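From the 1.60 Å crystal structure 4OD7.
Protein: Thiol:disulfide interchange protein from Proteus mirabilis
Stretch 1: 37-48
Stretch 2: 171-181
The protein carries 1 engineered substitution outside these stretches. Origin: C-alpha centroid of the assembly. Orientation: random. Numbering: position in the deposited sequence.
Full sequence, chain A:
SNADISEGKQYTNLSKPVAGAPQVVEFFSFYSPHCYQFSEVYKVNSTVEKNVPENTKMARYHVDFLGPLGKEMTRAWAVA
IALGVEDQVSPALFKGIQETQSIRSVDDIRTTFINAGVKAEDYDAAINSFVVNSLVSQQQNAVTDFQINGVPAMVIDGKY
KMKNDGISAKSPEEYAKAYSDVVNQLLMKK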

# COMPACT_ATOMS: atom_id res chain seq x y z
N GLN A 37 2.38 0.16 -11.08
CA GLN A 37 3.74 0.03 -11.52
C GLN A 37 4.73 -0.43 -10.37
O GLN A 37 5.52 -1.31 -10.56
CB GLN A 37 4.15 1.37 -12.02
CG GLN A 37 4.20 1.68 -13.47
CD GLN A 37 5.32 0.96 -14.12
OE1 GLN A 37 6.24 0.49 -13.51
NE2 GLN A 37 5.23 0.87 -15.36
N PHE A 38 4.64 0.19 -9.20
CA PHE A 38 5.53 -0.03 -8.05
C PHE A 38 5.37 -1.46 -7.47
O PHE A 38 6.34 -2.15 -7.19
CB PHE A 38 5.21 0.98 -6.95
CG PHE A 38 6.31 1.17 -5.91
CD1 PHE A 38 7.39 2.03 -6.10
CD2 PHE A 38 6.25 0.49 -4.72
CE1 PHE A 38 8.33 2.21 -5.15
CE2 PHE A 38 7.21 0.68 -3.72
CZ PHE A 38 8.24 1.52 -3.94
N SER A 39 4.12 -1.88 -7.26
CA SER A 39 3.90 -3.12 -6.55
C SER A 39 3.61 -4.31 -7.47
O SER A 39 4.05 -5.41 -7.17
CB SER A 39 2.75 -2.93 -5.58
OG SER A 39 1.53 -2.77 -6.27
N GLU A 40 2.90 -4.14 -8.58
CA GLU A 40 2.50 -5.28 -9.41
C GLU A 40 3.48 -5.62 -10.50
O GLU A 40 3.62 -6.78 -10.86
CB GLU A 40 1.11 -5.08 -10.02
CG GLU A 40 -0.07 -4.99 -9.08
CD GLU A 40 -0.33 -6.31 -8.43
OE1 GLU A 40 -0.59 -7.22 -9.23
OE2 GLU A 40 -0.36 -6.48 -7.20
N VAL A 41 4.17 -4.61 -11.01
CA VAL A 41 5.17 -4.81 -12.09
C VAL A 41 6.58 -4.94 -11.50
O VAL A 41 7.24 -5.95 -11.70
CB VAL A 41 5.14 -3.63 -13.15
CG1 VAL A 41 6.16 -3.88 -14.26
CG2 VAL A 41 3.71 -3.43 -13.74
N TYR A 42 7.04 -3.91 -10.81
CA TYR A 42 8.38 -3.89 -10.26
C TYR A 42 8.48 -4.70 -8.97
O TYR A 42 9.57 -5.12 -8.60
CB TYR A 42 8.85 -2.46 -9.97
CG TYR A 42 9.08 -1.56 -11.18
CD1 TYR A 42 9.29 -2.08 -12.45
CD2 TYR A 42 9.15 -0.18 -11.02
CE1 TYR A 42 9.52 -1.26 -13.52
CE2 TYR A 42 9.39 0.66 -12.10
CZ TYR A 42 9.58 0.12 -13.35
OH TYR A 42 9.82 0.97 -14.41
N LYS A 43 7.35 -4.87 -8.27
CA LYS A 43 7.30 -5.65 -7.03
C LYS A 43 8.24 -5.07 -5.95
O LYS A 43 8.97 -5.80 -5.31
CB LYS A 43 7.68 -7.10 -7.35
CG LYS A 43 6.79 -7.76 -8.40
CD LYS A 43 7.30 -9.12 -8.73
CE LYS A 43 6.52 -9.82 -9.81
NZ LYS A 43 6.79 -11.30 -9.74
N VAL A 44 8.26 -3.76 -5.78
CA VAL A 44 9.19 -3.18 -4.84
C VAL A 44 8.70 -3.49 -3.43
O VAL A 44 9.49 -3.88 -2.58
CB VAL A 44 9.36 -1.66 -5.05
CG1 VAL A 44 10.40 -1.09 -4.10
CG2 VAL A 44 9.78 -1.36 -6.46
N ASN A 45 7.41 -3.32 -3.15
CA ASN A 45 6.93 -3.63 -1.78
C ASN A 45 7.08 -5.11 -1.42
O ASN A 45 7.37 -5.46 -0.29
CB ASN A 45 5.48 -3.23 -1.54
CG ASN A 45 4.51 -4.04 -2.36
OD1 ASN A 45 4.69 -4.20 -3.55
ND2 ASN A 45 3.53 -4.61 -1.71
N SER A 46 6.90 -5.98 -2.39
CA SER A 46 7.04 -7.38 -2.13
C SER A 46 8.52 -7.77 -1.94
O SER A 46 8.81 -8.60 -1.10
CB SER A 46 6.31 -8.17 -3.21
OG SER A 46 6.65 -7.74 -4.47
N THR A 47 9.45 -7.18 -2.67
CA THR A 47 10.87 -7.41 -2.44
C THR A 47 11.24 -6.98 -1.03
O THR A 47 11.95 -7.67 -0.31
CB THR A 47 11.75 -6.62 -3.44
OG1 THR A 47 11.54 -7.13 -4.75
CG2 THR A 47 13.25 -6.75 -3.12
N VAL A 48 10.67 -5.85 -0.63
CA VAL A 48 10.89 -5.25 0.67
C VAL A 48 10.35 -6.15 1.79
O VAL A 48 11.04 -6.38 2.79
CB VAL A 48 10.23 -3.86 0.74
CG1 VAL A 48 10.10 -3.37 2.17
CG2 VAL A 48 11.01 -2.86 -0.11
N SER A 171 18.61 -0.28 -12.95
CA SER A 171 17.47 -0.97 -13.47
C SER A 171 16.40 -0.97 -12.42
O SER A 171 16.70 -0.69 -11.26
CB SER A 171 17.85 -2.37 -13.84
OG SER A 171 18.15 -3.08 -12.66
N PRO A 172 15.13 -1.19 -12.81
CA PRO A 172 14.04 -1.30 -11.85
C PRO A 172 14.24 -2.47 -10.89
O PRO A 172 13.86 -2.39 -9.74
CB PRO A 172 12.82 -1.49 -12.74
CG PRO A 172 13.19 -0.87 -14.01
CD PRO A 172 14.63 -1.05 -14.18
N GLU A 173 14.89 -3.53 -11.38
CA GLU A 173 15.09 -4.77 -10.63
C GLU A 173 16.06 -4.50 -9.51
O GLU A 173 15.83 -4.89 -8.39
CB GLU A 173 15.59 -5.85 -11.57
CG GLU A 173 14.68 -6.10 -12.83
CD GLU A 173 14.64 -4.94 -13.85
OE1 GLU A 173 15.21 -3.88 -13.58
OE2 GLU A 173 14.01 -5.07 -14.92
N GLU A 174 17.14 -3.82 -9.85
CA GLU A 174 18.06 -3.27 -8.87
C GLU A 174 17.41 -2.23 -7.98
O GLU A 174 17.78 -2.11 -6.81
CB GLU A 174 19.29 -2.67 -9.51
CG GLU A 174 20.32 -3.69 -9.81
CD GLU A 174 21.64 -3.05 -10.09
OE1 GLU A 174 21.81 -1.86 -9.74
OE2 GLU A 174 22.52 -3.73 -10.65
N TYR A 175 16.45 -1.48 -8.54
CA TYR A 175 15.79 -0.42 -7.80
C TYR A 175 15.07 -1.03 -6.65
O TYR A 175 15.11 -0.48 -5.58
CB TYR A 175 14.77 0.36 -8.63
CG TYR A 175 14.06 1.46 -7.86
CD1 TYR A 175 14.69 2.68 -7.59
CD2 TYR A 175 12.79 1.26 -7.35
CE1 TYR A 175 14.03 3.68 -6.87
CE2 TYR A 175 12.14 2.24 -6.62
CZ TYR A 175 12.77 3.45 -6.38
OH TYR A 175 12.11 4.41 -5.66
N ALA A 176 14.36 -2.11 -6.87
CA ALA A 176 13.62 -2.77 -5.80
C ALA A 176 14.55 -3.37 -4.75
O ALA A 176 14.27 -3.34 -3.55
CB ALA A 176 12.75 -3.80 -6.37
N LYS A 177 15.67 -3.93 -5.20
CA LYS A 177 16.67 -4.44 -4.31
C LYS A 177 17.29 -3.27 -3.58
O LYS A 177 17.61 -3.34 -2.40
CB LYS A 177 17.69 -5.24 -5.08
CG LYS A 177 17.15 -6.60 -5.44
CD LYS A 177 18.18 -7.44 -6.17
CE LYS A 177 18.61 -6.74 -7.46
NZ LYS A 177 19.49 -7.56 -8.32
N ALA A 178 17.52 -2.22 -4.33
CA ALA A 178 18.09 -1.01 -3.78
C ALA A 178 17.14 -0.40 -2.79
O ALA A 178 17.56 0.19 -1.83
CB ALA A 178 18.41 -0.03 -4.88
N TYR A 179 15.84 -0.47 -3.09
CA TYR A 179 14.81 0.06 -2.21
C TYR A 179 14.80 -0.72 -0.92
O TYR A 179 14.79 -0.16 0.17
CB TYR A 179 13.42 -0.01 -2.85
CG TYR A 179 12.40 0.94 -2.20
CD1 TYR A 179 11.72 0.60 -1.03
CD2 TYR A 179 12.10 2.17 -2.79
CE1 TYR A 179 10.81 1.47 -0.45
CE2 TYR A 179 11.20 3.03 -2.22
CZ TYR A 179 10.55 2.68 -1.05
OH TYR A 179 9.64 3.57 -0.50
N SER A 180 14.80 -2.05 -1.08
CA SER A 180 14.82 -2.99 0.04
C SER A 180 16.07 -2.81 0.88
O SER A 180 16.04 -3.02 2.08
CB SER A 180 14.77 -4.42 -0.48
OG SER A 180 15.10 -5.30 0.57
N ASP A 181 17.18 -2.46 0.23
CA ASP A 181 18.43 -2.18 0.91
C ASP A 181 18.30 -0.97 1.85
O ASP A 181 18.69 -1.04 3.00
CB ASP A 181 19.49 -1.93 -0.15
CG ASP A 181 20.89 -2.26 0.29
OD1 ASP A 181 21.08 -3.02 1.28
OD2 ASP A 181 21.82 -1.77 -0.39
O HOH W 1 11.87 -5.01 -9.99
O HOH W 2 13.45 -4.98 2.82

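The two stretches, at least 129 residues apart in sequence wherever they touch, meet in an apolar helix-to-helix packing that buries 505 Å² in total and has no direct hydrogen bond across it. Helix 44-48 and helix 172-181 run in the same general direction, with axes inclined at 46° and approaching to 8.5 Å. The backbones are tightest at V44–A176 and V48–S180, where the CA atoms of each pair lie 4.6 Å apart. Small residues on the second helix allow this approach: A176 presents just a methyl group, its CB 3.8 Å from V44 CG2, and S180 is close enough that its CA lies 3.8 Å from V48 CG2.

V44 is central to the packing. Its CA-to-CB bond points toward the second helix; its CG2 is the closer methyl to A176 and meets the edge of the Y175 ring, 4.1 Å from Y175 CD2, and its CG1 lies 3.4 Å from Y179 CG. One turn later V48 continues this surface, with its CG2 3.6 Å from Y179 CD1. The valine side chains, which carry no polar atom, pack beside the Y179 ring.

F38 adds an aromatic contact from the preceding helix. Its CA-to-CB bond points sideways, but with chi1 in the t well the ring end comes nearer, and its edge meets the face of Y179. The planes stand at 82° with centroids 5.3 Å apart, and F38 CZ lies 3.7 Å from Y179 CE2. Y175 and Y179 contribute ring carbons here while their hydroxyls are hydrogen-bonded elsewhere in the structure.

At the start of the second helix, P172 lies over one face of the Y42 ring. Its CB is 3.6 Å from the ring centroid and 20° off the normal, a CH-pi arrangement that suits the rigid, apolar pyrrolidine ring. Nearby, water 1 donates to Y42 O at 2.7 Å and, weakly, to P172 O at 3.3 Å, linking the two backbones.

T47 OG1 donates to K43 O at 2.9 Å and also lies 3.9 Å from A176 CB, so both branches touch the second helix; T47 CG2 is 3.6 Å from A176 O and 3.8 Å from S180 CB. K43, with positive phi, occupies the N-cap position of helix 44-48, and its side-chain end leads away from the contact. Farther along, water 2 lies 2.8 Å from V48 O and is hydrogen-bonded to S180 OG, also at 2.8 Å, a second shared water site.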